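Local structure of CCHC-type domain-containing protein (Trypanosoma brucei brucei, 7C45) at residues 56-61 and 176-181. The protein probably acts as a 3'-5' RNA exonuclease of the RNase D family that trims guide RNA, and carries two zinc-binding CCHC knuckles. Numbering follows the deposited sequence.
Sequences RISLVQ and DIRPLP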
loop_
_atom_site.group_PDB
_atom_site.type_symbol
_atom_site.label_atom_id
_atom_site.label_comp_id
_atom_site.label_asym_id
_atom_site.label_seq_id
_atom_site.Cartn_x
_atom_site.Cartn_y
_atom_site.Cartn_z
ATOM N N ARG A 56 -2.263 -18.059 -7.583
ATOM C CA ARG A 56 -1.745 -18.836 -6.457
ATOM C C ARG A 56 -0.705 -18.023 -5.700
ATOM O O ARG A 56 0.198 -17.457 -6.303
ATOM C CB ARG A 56 -1.120 -20.123 -6.976
ATOM C CG ARG A 56 -0.643 -21.066 -5.904
ATOM C CD ARG A 56 -0.174 -22.345 -6.593
ATOM N NE ARG A 56 0.364 -23.332 -5.678
ATOM C CZ ARG A 56 0.741 -24.543 -6.051
ATOM N NH1 ARG A 56 0.620 -24.914 -7.328
ATOM N NH2 ARG A 56 1.224 -25.388 -5.151
ATOM N N ILE A 57 -0.858 -17.926 -4.381
ATOM C CA ILE A 57 0.101 -17.150 -3.600
ATOM C C ILE A 57 1.490 -17.753 -3.744
ATOM O O ILE A 57 1.678 -18.962 -3.586
ATOM C CB ILE A 57 -0.309 -17.097 -2.127
ATOM C CG1 ILE A 57 -1.530 -16.191 -1.944
ATOM C CG2 ILE A 57 0.853 -16.602 -1.301
ATOM C CD1 ILE A 57 -2.103 -16.242 -0.563
ATOM N N SER A 58 2.469 -16.902 -4.052
ATOM C CA SER A 58 3.863 -17.319 -4.145
ATOM C C SER A 58 4.651 -16.847 -2.926
ATOM O O SER A 58 5.242 -17.653 -2.202
ATOM C CB SER A 58 4.485 -16.774 -5.430
ATOM O OG SER A 58 5.845 -17.140 -5.548
ATOM N N LEU A 59 4.649 -15.542 -2.693
ATOM C CA LEU A 59 5.313 -14.903 -1.562
ATOM C C LEU A 59 4.307 -14.110 -0.737
ATOM O O LEU A 59 3.372 -13.526 -1.285
ATOM C CB LEU A 59 6.416 -13.946 -2.043
ATOM C CG LEU A 59 7.552 -14.526 -2.884
ATOM C CD1 LEU A 59 8.499 -13.427 -3.379
ATOM C CD2 LEU A 59 8.310 -15.621 -2.081
ATOM N N VAL A 60 4.487 -14.105 0.585
ATOM C CA VAL A 60 3.916 -13.082 1.456
ATOM C C VAL A 60 5.085 -12.328 2.070
ATOM O O VAL A 60 6.020 -12.954 2.574
ATOM C CB VAL A 60 3.012 -13.680 2.545
ATOM C CG1 VAL A 60 2.567 -12.583 3.533
ATOM C CG2 VAL A 60 1.824 -14.398 1.906
ATOM N N GLN A 61 5.077 -11.002 1.951
ATOM C CA GLN A 61 6.200 -10.184 2.398
ATOM C C GLN A 61 5.805 -9.399 3.642
ATOM O O GLN A 61 4.664 -8.966 3.768
ATOM C CB GLN A 61 6.660 -9.243 1.287
ATOM C CG GLN A 61 6.985 -9.999 -0.002
ATOM C CD GLN A 61 5.818 -10.029 -0.962
ATOM O OE1 GLN A 61 4.961 -10.913 -0.900
ATOM N NE2 GLN A 61 5.765 -9.053 -1.842
ATOM N N ASP A 176 6.326 -18.384 -10.107
ATOM C CA ASP A 176 6.392 -19.814 -9.851
ATOM C C ASP A 176 7.814 -20.366 -9.835
ATOM O O ASP A 176 8.028 -21.460 -9.304
ATOM C CB ASP A 176 5.585 -20.582 -10.903
ATOM C CG ASP A 176 6.063 -20.317 -12.334
ATOM O OD1 ASP A 176 6.444 -19.175 -12.673
ATOM O OD2 ASP A 176 6.018 -21.269 -13.121
ATOM N N ILE A 177 8.776 -19.657 -10.418
ATOM C CA ILE A 177 10.100 -20.234 -10.593
ATOM C C ILE A 177 10.799 -20.323 -9.247
ATOM O O ILE A 177 10.669 -19.436 -8.392
ATOM C CB ILE A 177 10.940 -19.421 -11.593
ATOM C CG1 ILE A 177 11.047 -17.966 -11.149
ATOM C CG2 ILE A 177 10.373 -19.511 -12.995
ATOM C CD1 ILE A 177 12.062 -17.183 -11.952
ATOM N N ARG A 178 11.527 -21.417 -9.048
ATOM C CA ARG A 178 12.355 -21.592 -7.854
ATOM C C ARG A 178 13.708 -22.161 -8.271
ATOM O O ARG A 178 13.785 -23.052 -9.106
ATOM C CB ARG A 178 11.690 -22.513 -6.830
ATOM C CG ARG A 178 10.476 -21.925 -6.131
ATOM C CD ARG A 178 10.836 -20.638 -5.382
ATOM N NE ARG A 178 9.707 -20.122 -4.620
ATOM C CZ ARG A 178 8.711 -19.407 -5.144
ATOM N NH1 ARG A 178 8.706 -19.114 -6.433
ATOM N NH2 ARG A 178 7.735 -18.977 -4.369
ATOM N N PRO A 179 14.784 -21.629 -7.714
ATOM C CA PRO A 179 14.843 -20.492 -6.808
ATOM C C PRO A 179 14.459 -19.211 -7.521
ATOM O O PRO A 179 14.641 -19.112 -8.726
ATOM C CB PRO A 179 16.317 -20.441 -6.398
ATOM C CG PRO A 179 17.029 -21.058 -7.569
ATOM C CD PRO A 179 16.120 -22.132 -8.058
ATOM N N LEU A 180 13.914 -18.250 -6.776
ATOM C CA LEU A 180 13.660 -16.932 -7.338
ATOM C C LEU A 180 14.983 -16.187 -7.494
ATOM O O LEU A 180 15.765 -16.117 -6.538
ATOM C CB LEU A 180 12.710 -16.154 -6.444
ATOM C CG LEU A 180 11.238 -16.619 -6.444
ATOM C CD1 LEU A 180 10.495 -16.080 -5.234
ATOM C CD2 LEU A 180 10.535 -16.211 -7.740
ATOM N N PRO A 181 15.269 -15.621 -8.662
ATOM C CA PRO A 181 16.496 -14.829 -8.804
ATOM C C PRO A 181 16.525 -13.673 -7.815
ATOM O O PRO A 181 15.486 -13.190 -7.360
ATOM C CB PRO A 181 16.431 -14.329 -10.251
ATOM C CG PRO A 181 15.553 -15.289 -10.941
ATOM C CD PRO A 181 14.518 -15.670 -9.924
#
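S58 meets the guanidinium of R178, and L59 meets the side chain of L180: one polar and one apolar junction between a strand of the exonuclease domain and the loop 176-181. R178 NH2 gives an almost straight hydrogen bond to S58 OG, 2.9 Å long with an N-H...O angle of 168°, and the hydroxyl lies close to the guanidinium plane. S58 holds OG anti to its own nitrogen (chi1 179°), which aims it at the loop, where it also bonds to W175 O. The arginine chain bends at chi2 (-59°) and folds back over its own loop: R178 NH1 bonds to I177 O at 2.8 Å, from above that carbonyl's plane, and also to W175 O, while NE forms a salt bridge with D74. These bonds together fix the rotation of the guanidinium. L180 CD1 lies over the centre of one of its faces, 3.7 Å above the plane.

L180 CD1 also meets both branches of L59, 3.8 Å from L59 CD1 and 3.9 Å from L59 CD2, as the two leucines reach tip to tip. This apolar patch and the S58 hydroxyl are the close, buried part. The looser side is that of R178, which is partly exposed and lies at the margin of the contact; its NH2 comes no nearer to L59 than 4.1 Å, at L59 CD2.

At S58 and L59 the strand forms a classic beta bulge against E43, a calcium ligand. Strand 57-64 runs between strands 37-44 and 70-74 of the mixed sheet; R178 rests on helix 75-78, L59 touches A188 and L180 touches L185 of helix 182-202, for which P181 is the N-cap residue.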